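Local coordinates for protein enoyl-CoA hydratase/isomerase (Pseudomonas aeruginosa, PDB 3LAO) that probably adds water to the double bond of a steroid side-chain enoyl-CoA thioester, working as a homotrimer of the enoyl-CoA hydratase/isomerase family, at residues 56-61 against 210-215; 187-192 against 201-206; 163-168 against 181-186. All coordinates share one frame; numbering follows the deposited sequence.

Interaction 1 of 3, residues 56-61 against 210-215; sequences ESRCAV and AAPLAV
R58 and P212 carry most of this contact, and they meet by van der Waals packing of the P212 ring on the face of the R58 guanidinium. CG of P212 sits over the centre of that face, 3.6 Å from R58 CZ. R58 NE and P212 CG are 3.8 Å apart, so the approach is shared across the group and not made at one corner. The neighbouring ring carbon also comes close, with P212 CD 3.9 Å from R58 NH1. CG of R58 leaves CA opposite the carbonyl carbon (chi1 -74°), and the chain then runs extended to NE. This carries the guanidinium away from the strand to the start of helix 212-222.

The polar part is centred on R58 NH1. Its hydrogen bond goes to O of A208, in the last turn of helix 196-209. The positive group probably suits the carbonyl-rich end of that helix. In the link that follows, O of A210 is 3.5 Å from R58 NH1.

Backbone bonds fix both sides. R58 is tied through its main chain to H21. A211 is the N-cap of helix 212-222, and V215 N bonds to A211 O at 2.8 Å, closing the first turn. P212 follows the cap. It stands in the first turn, where a helix makes no use of a backbone N-H.

The second subunit packs on the same corner: its L171 touches A210 and V215, and its L144 touches A211. The contact thus lies at the edge of the crotonase fold, where the lead-in to strand 59-64 meets the short link between helices 196-209 and 212-222, beside the trimer interface.

Interaction 2 of 3, residues 187-192 against 201-206; sequences LTEVVE and LEYAER
This is a side-chain hydrogen bond between Y203 and E189, with T188 packing beside it. It ties an end strand of the main crotonase-fold sheet, 189-191, to helix 196-209, which comes next in the chain. The backbones stay well apart, the nearest CA atoms, T188 CA and Y203 CA, being 10.1 Å from each other. Long side chains therefore span the gap.

E189 reaches across with CG anti to its own N (chi1 -164°) and continues extended to the carboxylate. Y203 comes from the helix, its CG opposite the carbonyl carbon (chi1 -82°), and the long axis of its ring carries the hydroxyl to the strand. The two side chains meet at their polar ends and at a slant. OE1 of E189 lies at the ring edge, 3.4 Å from Y203 CE2; carboxylate and ring planes are 76° apart. The other carboxylate oxygen takes no part in this bond, while R199 forms a weak, long ion pair with OE1.

T188 adds a looser contact, its CG2 lying 4.2 Å from Y203 OH. Its hydroxyl is used in other bonds, to N of A130 and to OG1 of T164 in the second subunit. R168 of that subunit packs on both T188 and Y203. The strand-helix contact thus lies against the trimer interface.

The hydroxyl of Y203 is the donor, meeting E189 OE1 at 2.5 Å, in the plane of the ring and nearly in line with the CD-OE1 bond.

Interaction 3 of 3, residues 163-168 against 181-186; sequences WTDAMR and ALRMRL
R183 sets off to one side, CG opposite its backbone N (chi1 -174°), and the bend at chi3 (60°) brings the guanidinium edge round to D165. M184, the next residue, has its CG opposite the carbonyl carbon and an extended chi2, which carry SE to D165; the chi3 bend only turns CE. R183 and M184 stand at the C-terminal end of helix 178-183, which finishes in a Schellman motif. R185 has positive phi. L186 N bonds back to A181 O at 3.0 Å, and R185 N to L182 O at 2.9 Å.

The polar contact is a salt bridge between helix 163-170 and this helix end. One oxygen, OD2 of D165, takes both terminal nitrogens of R183. The bond from R183 NH2 to D165 OD2 is 3.2 Å long. The one from R183 NH1 to D165 OD2, at 3.3 Å, is weak. The oxygen lies at the guanidinium edge, but the donor NH2 stands well above the carboxylate plane, 66° out of it. The two flat groups are almost perpendicular, so they do not form a side-by-side, two-oxygen pair. R183 NH2 has a stronger partner in E180, one turn earlier in its own helix. R183 probably offsets part of the charge of buried D165, though E180 also draws on it.

Around this pair, M184 also packs on A161 and F176, and T188 of the third subunit packs on D165. The salt bridge therefore joins two helical elements close to the trimer interface. Beside the salt bridge, the selenium of selenomethionine M184 rests against D165, SE lying 4.0 Å from D165 O and 4.1 Å from D165 CB.

In the fold
Interactions 1 and 2 serve the same sheet and meet directly, where A204 of helix 196-209 packs on C59 and V61. Interaction 2 also touches interaction 3: L187 packs on A181, and L182 lies against the backbone of L187 and T188. Interactions 1 and 3 remain about 14 Å apart at their nearest atoms. Interaction 3 is the most buried, though its arginine is exposed; the other two are partly buried. The chemistry differs accordingly. At 56-61/210-215 a proline ring packs on the face of an arginine, at 187-192/201-206 one tyrosine-to-carboxylate hydrogen bond spans strand and helix, and at 163-168/181-186 two helices share a salt bridge. All three border neighbouring subunits.

Interaction 1 of 3, residues 56-61 against 210-215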
loop_
_atom_site.group_PDB
_atom_site.type_symbol
_atom_site.label_atom_id
_atom_site.label_comp_id
_atom_site.label_asym_id
_atom_site.label_seq_id
_atom_site.Cartn_x
_atom_site.Cartn_y
_atom_site.Cartn_z
ATOM N N GLU B 56 32.292 5.805 -3.070
ATOM C CA GLU B 56 32.151 5.488 -4.485
ATOM C C GLU B 56 31.267 4.280 -4.743
ATOM O O GLU B 56 31.135 3.822 -5.878
ATOM C CB GLU B 56 33.519 5.234 -5.126
ATOM C CG GLU B 56 34.713 5.408 -4.187
ATOM C CD GLU B 56 35.052 4.151 -3.385
ATOM O OE1 GLU B 56 35.384 4.286 -2.181
ATOM O OE2 GLU B 56 35.002 3.037 -3.959
ATOM N N SER B 57 30.675 3.720 -3.708
ATOM C CA SER B 57 29.725 2.668 -3.970
ATOM C C SER B 57 28.400 3.381 -4.161
ATOM O O SER B 57 28.038 4.251 -3.380
ATOM C CB SER B 57 29.676 1.699 -2.798
ATOM O OG SER B 57 30.958 1.111 -2.577
ATOM N N ARG B 58 27.708 3.048 -5.232
ATOM C CA ARG B 58 26.463 3.697 -5.541
ATOM C C ARG B 58 25.319 2.759 -5.377
ATOM O O ARG B 58 24.179 3.191 -5.288
ATOM C CB ARG B 58 26.462 4.218 -6.966
ATOM C CG ARG B 58 27.311 5.440 -7.112
ATOM C CD ARG B 58 27.428 5.802 -8.588
ATOM N NE ARG B 58 28.392 6.867 -8.842
ATOM C CZ ARG B 58 28.226 7.792 -9.785
ATOM N NH1 ARG B 58 27.124 7.786 -10.538
ATOM N NH2 ARG B 58 29.147 8.732 -9.973
ATOM N N CYS B 59 25.619 1.473 -5.323
ATOM C CA CYS B 59 24.592 0.489 -5.084
ATOM C C CYS B 59 25.230 -0.792 -4.500
ATOM O O CYS B 59 26.357 -1.186 -4.832
ATOM C CB CYS B 59 23.889 0.197 -6.395
ATOM S SG CYS B 59 22.351 -0.770 -6.266
ATOM N N ALA B 60 24.514 -1.429 -3.597
ATOM C CA ALA B 60 25.008 -2.646 -2.998
ATOM C C ALA B 60 24.220 -3.822 -3.591
ATOM O O ALA B 60 23.008 -3.716 -3.804
ATOM C CB ALA B 60 24.808 -2.557 -1.504
ATOM N N VAL B 61 24.889 -4.933 -3.874
ATOM C CA VAL B 61 24.152 -6.144 -4.247
ATOM C C VAL B 61 24.348 -7.244 -3.203
ATOM O O VAL B 61 25.479 -7.726 -2.971
ATOM C CB VAL B 61 24.613 -6.677 -5.601
ATOM C CG1 VAL B 61 23.799 -7.889 -5.964
ATOM C CG2 VAL B 61 24.508 -5.572 -6.658
ATOM N N ALA B 210 22.424 6.537 -12.329
ATOM C CA ALA B 210 21.681 7.695 -11.840
ATOM C C ALA B 210 22.605 8.660 -11.050
ATOM O O ALA B 210 23.668 8.283 -10.591
ATOM C CB ALA B 210 20.510 7.232 -10.981
ATOM N N ALA B 211 22.196 9.909 -10.903
ATOM C CA ALA B 211 22.911 10.835 -10.036
ATOM C C ALA B 211 22.772 10.469 -8.553
ATOM O O ALA B 211 21.642 10.387 -8.016
ATOM C CB ALA B 211 22.404 12.291 -10.285
ATOM N N PRO B 212 23.911 10.280 -7.868
ATOM C CA PRO B 212 23.893 9.755 -6.484
ATOM C C PRO B 212 23.147 10.661 -5.515
ATOM O O PRO B 212 22.363 10.167 -4.711
ATOM C CB PRO B 212 25.389 9.635 -6.114
ATOM C CG PRO B 212 26.101 9.591 -7.458
ATOM C CD PRO B 212 25.277 10.457 -8.388
ATOM N N LEU B 213 23.357 11.966 -5.587
ATOM C CA LEU B 213 22.584 12.860 -4.736
ATOM C C LEU B 213 21.068 12.745 -4.983
ATOM O O LEU B 213 20.228 12.813 -4.057
ATOM C CB LEU B 213 23.015 14.296 -4.946
ATOM C CG LEU B 213 24.329 14.698 -4.297
ATOM C CD1 LEU B 213 24.450 16.178 -4.496
ATOM C CD2 LEU B 213 24.310 14.360 -2.825
ATOM N N ALA B 214 20.707 12.586 -6.239
ATOM C CA ALA B 214 19.290 12.524 -6.545
ATOM C C ALA B 214 18.729 11.166 -6.062
ATOM O O ALA B 214 17.642 11.129 -5.502
ATOM C CB ALA B 214 19.041 12.774 -8.052
ATOM N N VAL B 215 19.499 10.081 -6.232
ATOM C CA VAL B 215 19.107 8.759 -5.767
ATOM C C VAL B 215 18.898 8.799 -4.232
ATOM O O VAL B 215 17.826 8.431 -3.706
ATOM C CB VAL B 215 20.116 7.646 -6.182
ATOM C CG1 VAL B 215 19.962 6.396 -5.287
ATOM C CG2 VAL B 215 19.971 7.279 -7.640
#

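Interaction 2 of 3, residues 187-192 against 201-206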
loop_
_atom_site.group_PDB
_atom_site.type_symbol
_atom_site.label_atom_id
_atom_site.label_comp_id
_atom_site.label_asym_id
_atom_site.label_seq_id
_atom_site.Cartn_x
_atom_site.Cartn_y
_atom_site.Cartn_z
ATOM N N LEU B 187 8.815 -9.400 -5.177
ATOM C CA LEU B 187 9.984 -9.529 -6.035
ATOM C C LEU B 187 9.805 -8.527 -7.097
ATOM O O LEU B 187 8.678 -8.127 -7.362
ATOM C CB LEU B 187 9.974 -10.880 -6.749
ATOM C CG LEU B 187 10.192 -11.934 -5.690
ATOM C CD1 LEU B 187 10.186 -13.337 -6.274
ATOM C CD2 LEU B 187 11.527 -11.601 -5.088
ATOM N N THR B 188 10.899 -8.147 -7.734
ATOM C CA THR B 188 10.824 -7.247 -8.850
ATOM C C THR B 188 10.688 -8.114 -10.064
ATOM O O THR B 188 9.964 -7.784 -10.998
ATOM C CB THR B 188 12.127 -6.419 -8.967
ATOM O OG1 THR B 188 12.538 -5.954 -7.672
ATOM C CG2 THR B 188 11.958 -5.239 -9.920
ATOM N N GLU B 189 11.394 -9.242 -10.048
ATOM C CA GLU B 189 11.453 -10.097 -11.226
ATOM C C GLU B 189 11.766 -11.562 -10.891
ATOM O O GLU B 189 12.531 -11.855 -9.970
ATOM C CB GLU B 189 12.502 -9.567 -12.206
ATOM C CG GLU B 189 12.359 -10.146 -13.613
ATOM C CD GLU B 189 13.348 -9.523 -14.608
ATOM O OE1 GLU B 189 13.640 -8.318 -14.481
ATOM O OE2 GLU B 189 13.839 -10.239 -15.510
ATOM N N VAL B 190 11.187 -12.481 -11.666
ATOM C CA VAL B 190 11.542 -13.883 -11.546
ATOM C C VAL B 190 12.306 -14.336 -12.765
ATOM O O VAL B 190 11.888 -14.044 -13.890
ATOM C CB VAL B 190 10.323 -14.738 -11.415
ATOM C CG1 VAL B 190 10.751 -16.152 -11.538
ATOM C CG2 VAL B 190 9.669 -14.499 -10.054
ATOM N N VAL B 191 13.438 -15.022 -12.554
ATOM C CA VAL B 191 14.313 -15.433 -13.676
ATOM C C VAL B 191 14.742 -16.890 -13.608
ATOM O O VAL B 191 14.601 -17.539 -12.565
ATOM C CB VAL B 191 15.573 -14.546 -13.829
ATOM C CG1 VAL B 191 15.185 -13.104 -14.063
ATOM C CG2 VAL B 191 16.492 -14.663 -12.600
ATOM N N GLU B 192 15.267 -17.397 -14.725
ATOM C CA GLU B 192 15.744 -18.788 -14.821
ATOM C C GLU B 192 16.850 -19.061 -13.815
ATOM O O GLU B 192 17.693 -18.189 -13.571
ATOM C CB GLU B 192 16.230 -19.102 -16.234
ATOM C CG GLU B 192 15.105 -19.222 -17.290
ATOM C CD GLU B 192 13.885 -20.001 -16.794
ATOM O OE1 GLU B 192 14.008 -21.227 -16.581
ATOM O OE2 GLU B 192 12.801 -19.384 -16.611
ATOM N N LEU B 201 22.626 -7.686 -10.847
ATOM C CA LEU B 201 23.716 -6.809 -11.297
ATOM C C LEU B 201 23.284 -5.782 -12.362
ATOM O O LEU B 201 23.565 -4.604 -12.227
ATOM C CB LEU B 201 24.925 -7.634 -11.778
ATOM C CG LEU B 201 25.767 -8.167 -10.628
ATOM C CD1 LEU B 201 26.909 -9.105 -11.040
ATOM C CD2 LEU B 201 26.291 -6.974 -9.861
ATOM N N GLU B 202 22.591 -6.216 -13.407
ATOM C CA GLU B 202 22.115 -5.271 -14.395
ATOM C C GLU B 202 21.263 -4.133 -13.755
ATOM O O GLU B 202 21.417 -2.962 -14.110
ATOM C CB GLU B 202 21.293 -5.993 -15.456
ATOM C CG GLU B 202 21.853 -7.317 -15.878
ATOM C CD GLU B 202 21.157 -7.882 -17.116
ATOM O OE1 GLU B 202 20.340 -7.158 -17.722
ATOM O OE2 GLU B 202 21.430 -9.047 -17.483
ATOM N N TYR B 203 20.366 -4.485 -12.830
ATOM C CA TYR B 203 19.548 -3.489 -12.135
ATOM C C TYR B 203 20.392 -2.528 -11.337
ATOM O O TYR B 203 20.073 -1.351 -11.255
ATOM C CB TYR B 203 18.536 -4.135 -11.160
ATOM C CG TYR B 203 17.265 -4.621 -11.812
ATOM C CD1 TYR B 203 16.259 -3.715 -12.194
ATOM C CD2 TYR B 203 17.048 -5.989 -12.052
ATOM C CE1 TYR B 203 15.073 -4.158 -12.804
ATOM C CE2 TYR B 203 15.841 -6.449 -12.653
ATOM C CZ TYR B 203 14.873 -5.521 -13.031
ATOM O OH TYR B 203 13.711 -5.946 -13.623
ATOM N N ALA B 204 21.438 -3.055 -10.710
ATOM C CA ALA B 204 22.306 -2.277 -9.845
ATOM C C ALA B 204 23.179 -1.368 -10.677
ATOM O O ALA B 204 23.414 -0.229 -10.297
ATOM C CB ALA B 204 23.182 -3.188 -8.995
ATOM N N GLU B 205 23.687 -1.873 -11.797
ATOM C CA GLU B 205 24.362 -0.999 -12.762
ATOM C C GLU B 205 23.447 0.143 -13.239
ATOM O O GLU B 205 23.879 1.298 -13.350
ATOM C CB GLU B 205 24.953 -1.786 -13.932
ATOM C CG GLU B 205 26.443 -2.153 -13.698
ATOM C CD GLU B 205 26.781 -3.608 -14.078
ATOM O OE1 GLU B 205 25.969 -4.273 -14.776
ATOM O OE2 GLU B 205 27.869 -4.090 -13.675
ATOM N N ARG B 206 22.175 -0.159 -13.460
ATOM C CA ARG B 206 21.258 0.892 -13.862
ATOM C C ARG B 206 21.059 2.008 -12.788
ATOM O O ARG B 206 21.000 3.181 -13.131
ATOM C CB ARG B 206 19.934 0.296 -14.336
ATOM C CG ARG B 206 19.216 1.167 -15.346
ATOM C CD ARG B 206 19.597 0.779 -16.759
ATOM N NE ARG B 206 18.441 0.450 -17.593
ATOM C CZ ARG B 206 17.623 -0.592 -17.395
ATOM N NH1 ARG B 206 17.797 -1.425 -16.363
ATOM N NH2 ARG B 206 16.611 -0.795 -18.233
#

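Interaction 3 of 3, residues 163-168 against 181-186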
loop_
_atom_site.group_PDB
_atom_site.type_symbol
_atom_site.label_atom_id
_atom_site.label_comp_id
_atom_site.label_asym_id
_atom_site.label_seq_id
_atom_site.Cartn_x
_atom_site.Cartn_y
_atom_site.Cartn_z
ATOM N N TRP B 163 -2.809 -6.694 3.269
ATOM C CA TRP B 163 -3.033 -7.351 4.539
ATOM C C TRP B 163 -3.392 -8.838 4.404
ATOM O O TRP B 163 -2.652 -9.701 4.865
ATOM C CB TRP B 163 -4.152 -6.648 5.297
ATOM C CG TRP B 163 -4.252 -7.216 6.653
ATOM C CD1 TRP B 163 -5.107 -8.177 7.077
ATOM C CD2 TRP B 163 -3.417 -6.899 7.763
ATOM N NE1 TRP B 163 -4.873 -8.464 8.399
ATOM C CE2 TRP B 163 -3.847 -7.674 8.845
ATOM C CE3 TRP B 163 -2.366 -5.996 7.956
ATOM C CZ2 TRP B 163 -3.255 -7.597 10.097
ATOM C CZ3 TRP B 163 -1.783 -5.917 9.192
ATOM C CH2 TRP B 163 -2.223 -6.719 10.250
ATOM N N THR B 164 -4.510 -9.134 3.748
ATOM C CA THR B 164 -4.995 -10.515 3.671
ATOM C C THR B 164 -4.013 -11.551 3.065
ATOM O O THR B 164 -3.711 -12.543 3.693
ATOM C CB THR B 164 -6.402 -10.604 3.045
ATOM O OG1 THR B 164 -6.895 -11.925 3.237
ATOM C CG2 THR B 164 -6.402 -10.205 1.536
ATOM N N ASP B 165 -3.493 -11.308 1.875
ATOM C CA ASP B 165 -2.523 -12.220 1.289
ATOM C C ASP B 165 -1.289 -12.378 2.157
ATOM O O ASP B 165 -0.649 -13.433 2.182
ATOM C CB ASP B 165 -2.141 -11.805 -0.125
ATOM C CG ASP B 165 -3.126 -12.330 -1.167
ATOM O OD1 ASP B 165 -4.095 -13.037 -0.794
ATOM O OD2 ASP B 165 -2.935 -12.044 -2.365
ATOM N N ALA B 166 -0.948 -11.343 2.905
ATOM C CA ALA B 166 0.200 -11.505 3.771
ATOM C C ALA B 166 -0.184 -12.353 4.986
ATOM O O ALA B 166 0.604 -13.160 5.469
ATOM C CB ALA B 166 0.778 -10.148 4.188
HETATM N N MSE B 167 -1.410 -12.164 5.472
HETATM C CA MSE B 167 -1.877 -12.950 6.604
HETATM C C MSE B 167 -1.998 -14.436 6.232
HETATM O O MSE B 167 -1.611 -15.291 7.019
HETATM C CB MSE B 167 -3.167 -12.364 7.199
HETATM C CG MSE B 167 -2.973 -11.019 7.965
HETATM SE SE MSE B 167 -1.361 -10.874 9.176
HETATM C CE MSE B 167 -0.170 -9.900 7.942
ATOM N N ARG B 168 -2.456 -14.724 5.027
ATOM C CA ARG B 168 -2.591 -16.090 4.561
ATOM C C ARG B 168 -1.299 -16.923 4.615
ATOM O O ARG B 168 -1.357 -18.137 4.703
ATOM C CB ARG B 168 -3.193 -16.088 3.156
ATOM C CG ARG B 168 -2.582 -17.068 2.212
ATOM C CD ARG B 168 -3.539 -18.179 1.933
ATOM N NE ARG B 168 -2.962 -19.205 1.076
ATOM C CZ ARG B 168 -2.271 -20.247 1.514
ATOM N NH1 ARG B 168 -2.052 -20.406 2.805
ATOM N NH2 ARG B 168 -1.794 -21.125 0.653
ATOM N N ALA B 181 5.370 -15.133 -4.954
ATOM C CA ALA B 181 6.005 -13.947 -4.408
ATOM C C ALA B 181 5.943 -12.728 -5.391
ATOM O O ALA B 181 5.660 -11.607 -4.973
ATOM C CB ALA B 181 7.419 -14.258 -3.931
ATOM N N LEU B 182 6.146 -12.963 -6.682
ATOM C CA LEU B 182 6.002 -11.915 -7.683
ATOM C C LEU B 182 4.573 -11.394 -7.747
ATOM O O LEU B 182 4.339 -10.187 -7.856
ATOM C CB LEU B 182 6.410 -12.435 -9.054
ATOM C CG LEU B 182 6.387 -11.448 -10.231
ATOM C CD1 LEU B 182 7.479 -10.364 -10.080
ATOM C CD2 LEU B 182 6.546 -12.182 -11.571
ATOM N N ARG B 183 3.610 -12.305 -7.657
ATOM C CA ARG B 183 2.200 -11.936 -7.772
ATOM C C ARG B 183 1.801 -11.011 -6.627
ATOM O O ARG B 183 0.898 -10.228 -6.743
ATOM C CB ARG B 183 1.318 -13.199 -7.754
ATOM C CG ARG B 183 -0.164 -12.951 -8.001
ATOM C CD ARG B 183 -1.085 -14.154 -7.639
ATOM N NE ARG B 183 -1.006 -14.560 -6.219
ATOM C CZ ARG B 183 -1.720 -14.014 -5.226
ATOM N NH1 ARG B 183 -2.553 -13.022 -5.501
ATOM N NH2 ARG B 183 -1.589 -14.444 -3.959
HETATM N N MSE B 184 2.481 -11.156 -5.506
HETATM C CA MSE B 184 2.197 -10.390 -4.322
HETATM C C MSE B 184 3.129 -9.191 -4.223
HETATM O O MSE B 184 3.104 -8.486 -3.213
HETATM C CB MSE B 184 2.391 -11.271 -3.071
HETATM C CG MSE B 184 1.382 -12.410 -2.902
HETATM SE SE MSE B 184 1.494 -13.367 -1.137
HETATM C CE MSE B 184 3.317 -14.088 -1.319
ATOM N N ARG B 185 3.968 -8.981 -5.243
ATOM C CA ARG B 185 4.844 -7.796 -5.305
ATOM C C ARG B 185 5.981 -7.787 -4.279
ATOM O O ARG B 185 6.387 -6.729 -3.790
ATOM C CB ARG B 185 4.008 -6.517 -5.165
ATOM C CG ARG B 185 3.150 -6.289 -6.393
ATOM C CD ARG B 185 2.173 -5.128 -6.194
ATOM N NE ARG B 185 2.189 -4.567 -4.840
ATOM C CZ ARG B 185 1.549 -3.443 -4.492
ATOM N NH1 ARG B 185 0.845 -2.763 -5.413
ATOM N NH2 ARG B 185 1.609 -2.986 -3.228
ATOM N N LEU B 186 6.484 -8.959 -3.935
ATOM C CA LEU B 186 7.649 -9.036 -3.067
ATOM C C LEU B 186 8.936 -9.055 -3.907
ATOM O O LEU B 186 10.009 -8.753 -3.423
ATOM C CB LEU B 186 7.564 -10.249 -2.145
ATOM C CG LEU B 186 6.245 -10.525 -1.405
ATOM C CD1 LEU B 186 6.318 -11.866 -0.730
ATOM C CD2 LEU B 186 5.906 -9.486 -0.382
#